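Local coordinates for cytoplasmic protein (Cryptococcus neoformans var. grubii serotype A, PDB 7LPO), which probably hydrolyses steryl beta-glucosides, releasing glucose from the sterol, as a sterylglucosidase of glycosyl hydrolase family 5, at residues 53-57 with 581-586; 195-201 with 291-295; 279-285 with 297-303; 523-527 with 589-593. All coordinates share one frame. Residue numbers count along the deposited sequence, not the author numbering.

Contact 1: 53-57 with 581-586; sequences QPSHI and WGDNWN
The stronger hydrogen bond between residues 53-57 and 581-586 runs from Asn586 N to Ser55 OG, 2.9 Å and nearly straight; chi1 of Ser55 is p, and the same hydroxyl is also hydrogen-bonded to His180. A weak second bond, Ser55 N to Asn584 O at 3.4 Å, agrees with the register, with Pro54 opposite Asn584 and Ser55 opposite Trp585 (CA to CA 5.3 and 5.0 Å). Neither segment is helix or strand. Pro54 to Ile57 make a type I beta turn closed by Ile57 N to Pro54 O, 3.2 Å, while Asn584 N returns to Trp581 O at 3.0 Å. Asn584 and Asn586 both adopt positive phi. These are connections that follow strands 35-43 and 567-570, parallel neighbours in the barrel sheet of this TIM-barrel-type hydrolase. The turn presents His56 (chi1 p) flat against Trp581 (chi1 m): the imidazole stacks face-to-face on the six-membered ring, centroids 3.6 Å apart and planes 6° apart, with NE2 of His56 3.4 Å from CE2 of Trp581. Beyond the stack, Pro54 CB rests 3.8 Å from Asn584 CB. Trp585 (chi1 t) has its CA-to-CB bond directed away, and its NE1 bonds to Gly153 O.

Contact 2: 195-201 with 291-295; sequences PAMIWGT and LKKGP
A lysine reaching along a turn to its backbone shows how a long side chain can fasten two loops. Pro195 opens a type II beta turn closed by Ile198 N to Pro195 O, 3.2 Å, and its CB lies 4.3 Å from Lys293 CE. Ala196 O accepts from Lys293 NZ at 3.1 Å; all four chi angles of that lysine are t, so the chain is extended. Met197, at the third position of the turn, has positive phi. Ile198 (chi1 t, chi2 t) sets CG1 3.7 Å from Lys293 O and CD1 4.1 Å from Gly294 CA, where a beta carbon would clash. From Ile198 the chain winds into a 3-10 segment. Gly200 C lies 3.6 Å from Leu291 CD2, and a beta carbon on Gly200 would collide with that methyl. Thr201 (chi1 p) bonds through OG1 to Ile198 O at 2.8 Å and turns CG2 to Lys293 O, 3.6 Å. The nearest CA pairs are Ile198-Lys293, 6.1 Å, and Thr201-Lys292, 6.4 Å. The arrangement packs a turn and 3-10 segment against the approach to edge strand 294-295 of a three-stranded antiparallel sheet.

Contact 3: 279-285 with 297-303; sequences CKDLAVI and PTPIEGM
The first NH groups of a helix lack partners within it and are satisfied by caps, as residues 297-303 demonstrate against 279-285. Ile285 CD1 packs 3.5 Å from Pro297 O. Thr298 (chi1 p) is the N-cap: Glu301 N donates to Thr298 OG1 and Thr298 N to Glu301 OE1, both 3.1 Å, a reciprocal capping box that begins helix 299-306. A water joins Thr298 OG1 (2.7 Å) to Ala283 O (2.6 Å). Pro299, the first helical residue, packs CB against Leu282 CD2 at 3.5 Å and CG against Cys279 SG at 4.3 Å. Ile300 N, in the first turn, is satisfied by Leu282 O at 3.0 Å; Ile300 CG2 is 3.8 Å from Ala283 CA. The facing loop forms a type I beta turn, Asp281 to Val284, with an Asx turn from Ala283 N to Asp281 OD1, 3.1 Å. The closest CA pairs are Leu282-Pro299, 5.2 Å, and Val284-Thr298, 5.3 Å. Met303 CE (chi1 m, chi2 t) approaches Leu282 CD2 at 4.5 Å.

Contact 4: 523-527 with 589-593; sequences GIPYD and DLSLW
Neither of the segments 523-527 and 589-593 is helix or strand; CA 523 to 527 and CA 589 to 592 run 121° apart. One direct backbone bond joins them, Tyr526 N to Asp589 O, 2.8 Å and almost linear; the nearest CA pair is Pro525-Leu590, 4.8 Å. Tyr526 (chi1 m, chi2 -86°) lays its ring alongside 590-592: CD2 comes 3.3 Å from Ser591 O and OH 3.6 Å from Leu592 CD2. Leu592 (chi1 m, chi2 t) starts away but brings its end back to the ring. Leu590 (chi1 m, chi2 89°) sets CG 3.3 Å from Ile524 O and CD2 4.1 Å from Gly523 C. Asp527 (chi1 p) holds a water through OD1, 2.8 Å, which accepts from Asp589 N at 3.1 Å, while its OD2 forms a salt bridge with Lys462. Asp589 (chi1 t) OD2 hydrogen-bonds to Tyr534 OH and OD1 forms a salt bridge with Arg660, the cation-pi partner of Tyr526. A second water accepts from Ile524 N, 2.9 Å, and can donate to Leu590 O, 3.1 Å. Both loops follow parallel neighbouring strands, 518-522 and 567-570, and so lie at the C-terminal ends where TIM barrels carry their active sites, consistent with the tris bound nearby.

Contacts 1 and 4 share the long loop after strand 567-570, with centres 14 Å apart: Asp583 OD2 hydrogen-bonds to Leu590 N, 2.9 Å, tying 581-586 to 589-593. Contact 1 also touches contact 2, where the rings of Trp585 and Trp199 meet edge-to-face and Asn586 ND2 lies 3.3 Å from Trp199 CB. A bound tris molecule, which may mark a pocket, is about 3 Å from the Trp585 side chain and about 5 Å from that of Leu590, so contact 1 borders it and contact 4 lies close by. Contact 3 is more remote, its nearest atoms about 24 Å from contact 4, yet it meets contact 2 through Lys292 CD and Ile285 CG2 at 3.8 Å.

Contact 1: 53-57 with 581-586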
loop_
_atom_site.group_PDB
_atom_site.type_symbol
_atom_site.label_atom_id
_atom_site.label_comp_id
_atom_site.label_asym_id
_atom_site.label_seq_id
_atom_site.Cartn_x
_atom_site.Cartn_y
_atom_site.Cartn_z
ATOM N N GLN A 53 5.951 9.374 -18.422
ATOM C CA GLN A 53 4.697 10.068 -18.105
ATOM C C GLN A 53 4.494 10.096 -16.583
ATOM O O GLN A 53 3.583 9.466 -16.046
ATOM C CB GLN A 53 3.506 9.424 -18.824
ATOM C CG GLN A 53 3.534 9.624 -20.355
ATOM C CD GLN A 53 3.167 11.033 -20.806
ATOM O OE1 GLN A 53 3.636 11.493 -21.843
ATOM N NE2 GLN A 53 2.332 11.714 -20.040
ATOM N N PRO A 54 5.344 10.828 -15.877
ATOM C CA PRO A 54 5.083 11.069 -14.445
ATOM C C PRO A 54 3.867 11.970 -14.247
ATOM O O PRO A 54 3.376 12.627 -15.174
ATOM C CB PRO A 54 6.367 11.745 -13.959
ATOM C CG PRO A 54 6.853 12.503 -15.196
ATOM C CD PRO A 54 6.517 11.572 -16.368
ATOM N N SER A 55 3.424 12.021 -12.984
ATOM C CA SER A 55 2.148 12.639 -12.629
ATOM C C SER A 55 2.080 14.107 -13.032
ATOM O O SER A 55 0.988 14.623 -13.290
ATOM C CB SER A 55 1.905 12.512 -11.114
ATOM O OG SER A 55 2.888 13.215 -10.358
ATOM N N HIS A 56 3.212 14.803 -13.067
ATOM C CA HIS A 56 3.176 16.245 -13.270
ATOM C C HIS A 56 3.173 16.668 -14.735
ATOM O O HIS A 56 2.985 17.856 -15.010
ATOM C CB HIS A 56 4.362 16.926 -12.570
ATOM C CG HIS A 56 5.707 16.453 -13.029
ATOM N ND1 HIS A 56 6.262 15.265 -12.604
ATOM C CD2 HIS A 56 6.626 17.027 -13.843
ATOM C CE1 HIS A 56 7.463 15.126 -13.136
ATOM N NE2 HIS A 56 7.703 16.175 -13.903
ATOM N N ILE A 57 3.357 15.743 -15.675
ATOM C CA ILE A 57 3.508 16.110 -17.083
ATOM C C ILE A 57 2.203 15.827 -17.827
ATOM O O ILE A 57 1.758 14.686 -17.918
ATOM C CB ILE A 57 4.688 15.374 -17.734
ATOM C CG1 ILE A 57 5.965 16.151 -17.402
ATOM C CG2 ILE A 57 4.486 15.302 -19.219
ATOM C CD1 ILE A 57 7.229 15.403 -17.681
ATOM N N TRP A 581 10.985 16.246 -8.025
ATOM C CA TRP A 581 9.643 15.692 -8.171
ATOM C C TRP A 581 9.372 14.505 -7.256
ATOM O O TRP A 581 8.309 13.879 -7.364
ATOM C CB TRP A 581 9.400 15.293 -9.628
ATOM C CG TRP A 581 9.499 16.438 -10.551
ATOM C CD1 TRP A 581 10.523 16.714 -11.404
ATOM C CD2 TRP A 581 8.545 17.490 -10.716
ATOM N NE1 TRP A 581 10.263 17.862 -12.093
ATOM C CE2 TRP A 581 9.052 18.359 -11.694
ATOM C CE3 TRP A 581 7.306 17.776 -10.136
ATOM C CZ2 TRP A 581 8.369 19.497 -12.107
ATOM C CZ3 TRP A 581 6.633 18.895 -10.540
ATOM C CH2 TRP A 581 7.170 19.754 -11.512
ATOM N N GLY A 582 10.295 14.182 -6.359
ATOM C CA GLY A 582 10.061 13.085 -5.437
ATOM C C GLY A 582 9.948 11.765 -6.173
ATOM O O GLY A 582 10.713 11.473 -7.105
ATOM N N ASP A 583 8.955 10.957 -5.759
ATOM C CA ASP A 583 8.682 9.675 -6.387
ATOM C C ASP A 583 8.002 9.830 -7.768
ATOM O O ASP A 583 7.632 8.799 -8.328
ATOM C CB ASP A 583 7.793 8.802 -5.491
ATOM C CG ASP A 583 8.457 8.420 -4.165
ATOM O OD1 ASP A 583 9.698 8.533 -4.022
ATOM O OD2 ASP A 583 7.714 7.994 -3.253
ATOM N N ASN A 584 7.841 11.063 -8.258
ATOM C CA ASN A 584 7.211 11.341 -9.548
ATOM C C ASN A 584 5.729 10.988 -9.529
ATOM O O ASN A 584 5.175 10.544 -10.538
ATOM C CB ASN A 584 7.908 10.598 -10.690
ATOM C CG ASN A 584 9.351 10.996 -10.838
ATOM O OD1 ASN A 584 9.651 12.146 -11.132
ATOM N ND2 ASN A 584 10.260 10.050 -10.610
ATOM N N TRP A 585 5.079 11.202 -8.383
ATOM C CA TRP A 585 3.672 10.847 -8.225
ATOM C C TRP A 585 3.065 11.737 -7.142
ATOM O O TRP A 585 3.255 11.491 -5.943
ATOM C CB TRP A 585 3.536 9.373 -7.883
ATOM C CG TRP A 585 2.132 8.866 -7.918
ATOM C CD1 TRP A 585 1.440 8.453 -9.015
ATOM C CD2 TRP A 585 1.248 8.712 -6.801
ATOM N NE1 TRP A 585 0.176 8.051 -8.654
ATOM C CE2 TRP A 585 0.032 8.202 -7.300
ATOM C CE3 TRP A 585 1.364 8.970 -5.428
ATOM C CZ2 TRP A 585 -1.066 7.940 -6.478
ATOM C CZ3 TRP A 585 0.278 8.702 -4.607
ATOM C CH2 TRP A 585 -0.923 8.190 -5.138
ATOM N N ASN A 586 2.349 12.772 -7.577
ATOM C CA ASN A 586 1.450 13.553 -6.733
ATOM C C ASN A 586 2.171 14.259 -5.591
ATOM O O ASN A 586 1.556 14.599 -4.574
ATOM C CB ASN A 586 0.324 12.668 -6.185
ATOM C CG ASN A 586 -0.662 12.250 -7.263
ATOM O OD1 ASN A 586 -0.730 12.871 -8.323
ATOM N ND2 ASN A 586 -1.442 11.208 -6.988
#

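Contact 2: 195-201 with 291-295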
loop_
_atom_site.group_PDB
_atom_site.type_symbol
_atom_site.label_atom_id
_atom_site.label_comp_id
_atom_site.label_asym_id
_atom_site.label_seq_id
_atom_site.Cartn_x
_atom_site.Cartn_y
_atom_site.Cartn_z
ATOM N N PRO A 195 -1.146 20.839 -3.885
ATOM C CA PRO A 195 -1.093 20.793 -2.416
ATOM C C PRO A 195 -0.729 19.408 -1.902
ATOM O O PRO A 195 -1.129 18.382 -2.457
ATOM C CB PRO A 195 -2.510 21.204 -1.986
ATOM C CG PRO A 195 -3.064 21.960 -3.140
ATOM C CD PRO A 195 -2.437 21.354 -4.379
ATOM N N ALA A 196 0.029 19.393 -0.813
ATOM C CA ALA A 196 0.497 18.149 -0.216
ATOM C C ALA A 196 -0.651 17.198 0.085
ATOM O O ALA A 196 -1.598 17.545 0.800
ATOM C CB ALA A 196 1.263 18.456 1.073
ATOM N N MET A 197 -0.547 15.985 -0.454
ATOM C CA MET A 197 -1.428 14.871 -0.117
ATOM C C MET A 197 -2.876 15.136 -0.495
ATOM O O MET A 197 -3.783 14.445 -0.010
ATOM C CB MET A 197 -1.344 14.546 1.375
ATOM C CG MET A 197 0.001 13.981 1.843
ATOM S SD MET A 197 0.778 12.805 0.706
ATOM C CE MET A 197 0.237 11.266 1.348
ATOM N N ILE A 198 -3.136 16.130 -1.346
ATOM C CA ILE A 198 -4.517 16.370 -1.731
ATOM C C ILE A 198 -5.026 15.262 -2.644
ATOM O O ILE A 198 -6.241 15.089 -2.783
ATOM C CB ILE A 198 -4.671 17.752 -2.390
ATOM C CG1 ILE A 198 -6.143 18.176 -2.368
ATOM C CG2 ILE A 198 -4.145 17.742 -3.794
ATOM C CD1 ILE A 198 -6.365 19.635 -2.759
ATOM N N TRP A 199 -4.125 14.482 -3.249
ATOM C CA TRP A 199 -4.562 13.439 -4.171
ATOM C C TRP A 199 -5.549 12.499 -3.500
ATOM O O TRP A 199 -6.432 11.935 -4.167
ATOM C CB TRP A 199 -3.351 12.664 -4.708
ATOM C CG TRP A 199 -2.665 11.820 -3.675
ATOM C CD1 TRP A 199 -1.549 12.145 -2.955
ATOM C CD2 TRP A 199 -3.047 10.511 -3.250
ATOM N NE1 TRP A 199 -1.220 11.115 -2.097
ATOM C CE2 TRP A 199 -2.126 10.103 -2.263
ATOM C CE3 TRP A 199 -4.081 9.638 -3.610
ATOM C CZ2 TRP A 199 -2.217 8.879 -1.624
ATOM C CZ3 TRP A 199 -4.162 8.413 -2.975
ATOM C CH2 TRP A 199 -3.234 8.047 -1.996
ATOM N N GLY A 200 -5.425 12.329 -2.180
ATOM C CA GLY A 200 -6.254 11.376 -1.466
ATOM C C GLY A 200 -7.707 11.796 -1.355
ATOM O O GLY A 200 -8.588 10.937 -1.210
ATOM N N THR A 201 -7.983 13.099 -1.420
ATOM C CA THR A 201 -9.362 13.584 -1.388
ATOM C C THR A 201 -10.158 13.191 -2.630
ATOM O O THR A 201 -11.389 13.339 -2.642
ATOM C CB THR A 201 -9.404 15.117 -1.231
ATOM O OG1 THR A 201 -8.920 15.766 -2.420
ATOM C CG2 THR A 201 -8.570 15.558 -0.034
ATOM N N LEU A 291 -10.104 12.709 6.094
ATOM C CA LEU A 291 -9.322 13.381 5.065
ATOM C C LEU A 291 -10.175 14.447 4.382
ATOM O O LEU A 291 -11.038 14.139 3.553
ATOM C CB LEU A 291 -8.791 12.381 4.049
ATOM C CG LEU A 291 -7.872 12.996 2.995
ATOM C CD1 LEU A 291 -6.888 13.950 3.634
ATOM C CD2 LEU A 291 -7.151 11.909 2.213
ATOM N N LYS A 292 -9.930 15.704 4.740
ATOM C CA LYS A 292 -10.481 16.849 4.033
ATOM C C LYS A 292 -9.354 17.836 3.804
ATOM O O LYS A 292 -8.637 18.193 4.743
ATOM C CB LYS A 292 -11.610 17.516 4.813
ATOM C CG LYS A 292 -12.667 16.555 5.312
ATOM C CD LYS A 292 -13.701 17.282 6.144
ATOM C CE LYS A 292 -13.803 16.681 7.532
ATOM N NZ LYS A 292 -15.078 17.052 8.198
ATOM N N LYS A 293 -9.198 18.280 2.564
ATOM C CA LYS A 293 -8.173 19.260 2.250
ATOM C C LYS A 293 -8.504 19.886 0.909
ATOM O O LYS A 293 -8.879 19.183 -0.034
ATOM C CB LYS A 293 -6.776 18.637 2.209
ATOM C CG LYS A 293 -5.715 19.603 1.719
ATOM C CD LYS A 293 -4.361 19.284 2.310
ATOM C CE LYS A 293 -3.408 20.448 2.102
ATOM N NZ LYS A 293 -2.018 20.103 2.478
ATOM N N GLY A 294 -8.358 21.205 0.834
ATOM C CA GLY A 294 -8.712 21.930 -0.359
ATOM C C GLY A 294 -10.216 22.007 -0.508
ATOM O O GLY A 294 -10.975 21.720 0.433
ATOM N N PRO A 295 -10.677 22.395 -1.700
ATOM C CA PRO A 295 -12.126 22.510 -1.927
ATOM C C PRO A 295 -12.790 21.150 -1.802
ATOM O O PRO A 295 -12.396 20.191 -2.464
ATOM C CB PRO A 295 -12.234 23.064 -3.354
ATOM C CG PRO A 295 -10.828 23.496 -3.735
ATOM C CD PRO A 295 -9.891 22.652 -2.919
#

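Contact 3: 279-285 with 297-303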
loop_
_atom_site.group_PDB
_atom_site.type_symbol
_atom_site.label_atom_id
_atom_site.label_comp_id
_atom_site.label_asym_id
_atom_site.label_seq_id
_atom_site.Cartn_x
_atom_site.Cartn_y
_atom_site.Cartn_z
ATOM N N CYS A 279 -23.013 6.182 2.819
ATOM C CA CYS A 279 -23.221 7.593 3.104
ATOM C C CYS A 279 -24.542 7.762 3.836
ATOM O O CYS A 279 -25.581 7.284 3.375
ATOM C CB CYS A 279 -23.225 8.421 1.822
ATOM S SG CYS A 279 -23.388 10.205 2.162
ATOM N N LYS A 280 -24.497 8.428 4.989
ATOM C CA LYS A 280 -25.702 8.608 5.791
ATOM C C LYS A 280 -26.548 9.771 5.291
ATOM O O LYS A 280 -27.774 9.743 5.422
ATOM C CB LYS A 280 -25.325 8.831 7.259
ATOM C CG LYS A 280 -24.508 7.701 7.867
ATOM C CD LYS A 280 -25.336 6.434 8.008
ATOM C CE LYS A 280 -24.486 5.255 8.487
ATOM N NZ LYS A 280 -24.130 4.320 7.368
ATOM N N ASP A 281 -25.918 10.786 4.707
ATOM C CA ASP A 281 -26.615 12.017 4.346
ATOM C C ASP A 281 -25.816 12.681 3.232
ATOM O O ASP A 281 -24.724 13.206 3.472
ATOM C CB ASP A 281 -26.749 12.923 5.565
ATOM C CG ASP A 281 -27.643 14.118 5.315
ATOM O OD1 ASP A 281 -28.035 14.345 4.154
ATOM O OD2 ASP A 281 -27.953 14.836 6.293
ATOM N N LEU A 282 -26.359 12.655 2.021
ATOM C CA LEU A 282 -25.648 13.191 0.871
ATOM C C LEU A 282 -25.516 14.708 0.902
ATOM O O LEU A 282 -24.840 15.273 0.033
ATOM C CB LEU A 282 -26.367 12.757 -0.404
ATOM C CG LEU A 282 -26.265 11.260 -0.710
ATOM C CD1 LEU A 282 -27.335 10.842 -1.692
ATOM C CD2 LEU A 282 -24.886 10.925 -1.242
ATOM N N ALA A 283 -26.132 15.379 1.868
ATOM C CA ALA A 283 -26.066 16.832 1.932
ATOM C C ALA A 283 -24.887 17.336 2.754
ATOM O O ALA A 283 -24.675 18.549 2.829
ATOM C CB ALA A 283 -27.368 17.389 2.511
ATOM N N VAL A 284 -24.108 16.454 3.362
ATOM C CA VAL A 284 -23.029 16.883 4.238
ATOM C C VAL A 284 -21.824 15.969 4.085
ATOM O O VAL A 284 -21.944 14.805 3.697
ATOM C CB VAL A 284 -23.488 16.909 5.714
ATOM C CG1 VAL A 284 -24.629 17.890 5.908
ATOM C CG2 VAL A 284 -23.916 15.515 6.152
ATOM N N ILE A 285 -20.653 16.518 4.388
ATOM C CA ILE A 285 -19.451 15.732 4.632
ATOM C C ILE A 285 -19.386 15.446 6.130
ATOM O O ILE A 285 -19.370 16.396 6.926
ATOM C CB ILE A 285 -18.192 16.474 4.171
ATOM C CG1 ILE A 285 -18.094 16.472 2.642
ATOM C CG2 ILE A 285 -16.947 15.833 4.790
ATOM C CD1 ILE A 285 -17.164 17.517 2.094
ATOM N N PRO A 297 -16.423 19.609 -1.984
ATOM C CA PRO A 297 -17.879 19.574 -2.178
ATOM C C PRO A 297 -18.497 18.402 -1.428
ATOM O O PRO A 297 -17.907 17.324 -1.324
ATOM C CB PRO A 297 -18.052 19.431 -3.696
ATOM C CG PRO A 297 -16.719 19.076 -4.243
ATOM C CD PRO A 297 -15.660 19.456 -3.237
ATOM N N THR A 298 -19.677 18.640 -0.857
ATOM C CA THR A 298 -20.494 17.555 -0.341
ATOM C C THR A 298 -20.897 16.650 -1.503
ATOM O O THR A 298 -20.788 17.047 -2.665
ATOM C CB THR A 298 -21.733 18.121 0.342
ATOM O OG1 THR A 298 -22.535 18.809 -0.628
ATOM C CG2 THR A 298 -21.334 19.105 1.443
ATOM N N PRO A 299 -21.373 15.434 -1.225
ATOM C CA PRO A 299 -21.836 14.577 -2.336
ATOM C C PRO A 299 -22.841 15.265 -3.253
ATOM O O PRO A 299 -22.707 15.179 -4.481
ATOM C CB PRO A 299 -22.437 13.361 -1.614
ATOM C CG PRO A 299 -21.665 13.285 -0.326
ATOM C CD PRO A 299 -21.398 14.728 0.071
ATOM N N ILE A 300 -23.820 15.983 -2.700
ATOM C CA ILE A 300 -24.826 16.606 -3.555
ATOM C C ILE A 300 -24.243 17.817 -4.280
ATOM O O ILE A 300 -24.557 18.064 -5.451
ATOM C CB ILE A 300 -26.081 16.975 -2.742
ATOM C CG1 ILE A 300 -27.155 17.554 -3.667
ATOM C CG2 ILE A 300 -25.743 17.977 -1.653
ATOM C CD1 ILE A 300 -27.638 16.605 -4.722
ATOM N N GLU A 301 -23.377 18.587 -3.613
ATOM C CA GLU A 301 -22.709 19.680 -4.311
ATOM C C GLU A 301 -21.891 19.160 -5.487
ATOM O O GLU A 301 -21.823 19.806 -6.536
ATOM C CB GLU A 301 -21.816 20.470 -3.357
ATOM C CG GLU A 301 -22.580 21.351 -2.381
ATOM C CD GLU A 301 -21.658 22.132 -1.440
ATOM O OE1 GLU A 301 -20.543 21.644 -1.127
ATOM O OE2 GLU A 301 -22.053 23.242 -1.011
ATOM N N GLY A 302 -21.256 17.996 -5.333
ATOM C CA GLY A 302 -20.456 17.452 -6.417
ATOM C C GLY A 302 -21.298 16.997 -7.594
ATOM O O GLY A 302 -20.891 17.142 -8.750
ATOM N N MET A 303 -22.479 16.435 -7.313
ATOM C CA MET A 303 -23.410 16.063 -8.370
ATOM C C MET A 303 -23.901 17.291 -9.132
ATOM O O MET A 303 -23.983 17.271 -10.364
ATOM C CB MET A 303 -24.591 15.297 -7.774
ATOM C CG MET A 303 -24.237 13.908 -7.239
ATOM S SD MET A 303 -25.584 13.151 -6.294
ATOM C CE MET A 303 -24.765 11.686 -5.658
HETATM O O HOH W 1 -24.419 20.218 0.791
#

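Contact 4: 523-527 with 589-593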
loop_
_atom_site.group_PDB
_atom_site.type_symbol
_atom_site.label_atom_id
_atom_site.label_comp_id
_atom_site.label_asym_id
_atom_site.label_seq_id
_atom_site.Cartn_x
_atom_site.Cartn_y
_atom_site.Cartn_z
ATOM N N GLY A 523 5.632 3.856 6.055
ATOM C CA GLY A 523 6.715 4.730 5.624
ATOM C C GLY A 523 6.509 6.163 6.065
ATOM O O GLY A 523 5.528 6.496 6.733
ATOM N N ILE A 524 7.457 7.011 5.669
ATOM C CA ILE A 524 7.464 8.426 6.048
ATOM C C ILE A 524 7.908 9.266 4.860
ATOM O O ILE A 524 8.569 8.770 3.939
ATOM C CB ILE A 524 8.392 8.712 7.250
ATOM C CG1 ILE A 524 9.825 8.270 6.941
ATOM C CG2 ILE A 524 7.907 7.991 8.508
ATOM C CD1 ILE A 524 10.777 9.390 6.558
ATOM N N PRO A 525 7.563 10.557 4.865
ATOM C CA PRO A 525 7.995 11.453 3.777
ATOM C C PRO A 525 9.393 12.017 4.003
ATOM O O PRO A 525 9.725 12.495 5.091
ATOM C CB PRO A 525 6.947 12.568 3.800
ATOM C CG PRO A 525 6.550 12.644 5.279
ATOM C CD PRO A 525 6.603 11.206 5.783
ATOM N N TYR A 526 10.201 11.992 2.949
ATOM C CA TYR A 526 11.561 12.503 3.012
ATOM C C TYR A 526 11.665 13.968 2.606
ATOM O O TYR A 526 12.664 14.618 2.939
ATOM C CB TYR A 526 12.481 11.652 2.128
ATOM C CG TYR A 526 12.889 10.356 2.788
ATOM C CD1 TYR A 526 13.978 10.304 3.636
ATOM C CD2 TYR A 526 12.169 9.189 2.584
ATOM C CE1 TYR A 526 14.349 9.123 4.259
ATOM C CE2 TYR A 526 12.536 7.999 3.211
ATOM C CZ TYR A 526 13.630 7.985 4.041
ATOM O OH TYR A 526 14.024 6.826 4.638
ATOM N N ASP A 527 10.658 14.502 1.916
ATOM C CA ASP A 527 10.656 15.907 1.510
ATOM C C ASP A 527 10.158 16.830 2.615
ATOM O O ASP A 527 9.431 17.791 2.351
ATOM C CB ASP A 527 9.829 16.089 0.238
ATOM C CG ASP A 527 8.401 15.560 0.366
ATOM O OD1 ASP A 527 8.165 14.605 1.139
ATOM O OD2 ASP A 527 7.509 16.085 -0.340
ATOM N N ASP A 589 7.162 11.675 -1.719
ATOM C CA ASP A 589 8.599 11.405 -1.770
ATOM C C ASP A 589 8.913 10.489 -0.585
ATOM O O ASP A 589 9.378 10.920 0.471
ATOM C CB ASP A 589 9.422 12.693 -1.730
ATOM C CG ASP A 589 10.912 12.448 -1.917
ATOM O OD1 ASP A 589 11.356 11.286 -1.814
ATOM O OD2 ASP A 589 11.641 13.430 -2.163
ATOM N N LEU A 590 8.657 9.197 -0.776
ATOM C CA LEU A 590 8.805 8.221 0.292
ATOM C C LEU A 590 9.869 7.183 -0.017
ATOM O O LEU A 590 9.988 6.205 0.724
ATOM C CB LEU A 590 7.468 7.526 0.569
ATOM C CG LEU A 590 6.487 8.310 1.443
ATOM C CD1 LEU A 590 5.602 9.194 0.589
ATOM C CD2 LEU A 590 5.619 7.365 2.289
ATOM N N SER A 591 10.641 7.370 -1.085
ATOM C CA SER A 591 11.682 6.412 -1.431
ATOM C C SER A 591 12.822 6.440 -0.420
ATOM O O SER A 591 13.284 7.506 0.002
ATOM C CB SER A 591 12.236 6.697 -2.824
ATOM O OG SER A 591 13.220 5.736 -3.174
ATOM N N LEU A 592 13.288 5.245 -0.051
ATOM C CA LEU A 592 14.454 5.104 0.808
ATOM C C LEU A 592 15.739 5.578 0.141
ATOM O O LEU A 592 16.730 5.819 0.840
ATOM C CB LEU A 592 14.629 3.640 1.210
ATOM C CG LEU A 592 13.448 2.950 1.876
ATOM C CD1 LEU A 592 13.831 1.533 2.240
ATOM C CD2 LEU A 592 13.012 3.731 3.097
ATOM N N TRP A 593 15.747 5.696 -1.185
ATOM C CA TRP A 593 16.965 5.832 -1.968
ATOM C C TRP A 593 16.694 6.784 -3.126
ATOM O O TRP A 593 15.584 6.832 -3.660
ATOM C CB TRP A 593 17.430 4.437 -2.454
ATOM C CG TRP A 593 18.775 4.415 -3.087
ATOM C CD1 TRP A 593 19.966 4.179 -2.471
ATOM C CD2 TRP A 593 19.074 4.635 -4.472
ATOM N NE1 TRP A 593 20.996 4.261 -3.384
ATOM C CE2 TRP A 593 20.471 4.533 -4.620
ATOM C CE3 TRP A 593 18.296 4.913 -5.599
ATOM C CZ2 TRP A 593 21.108 4.705 -5.849
ATOM C CZ3 TRP A 593 18.932 5.086 -6.815
ATOM C CH2 TRP A 593 20.323 4.988 -6.929
HETATM O O HOH W 2 9.206 5.720 3.685
HETATM O O HOH W 3 5.852 12.978 0.795
#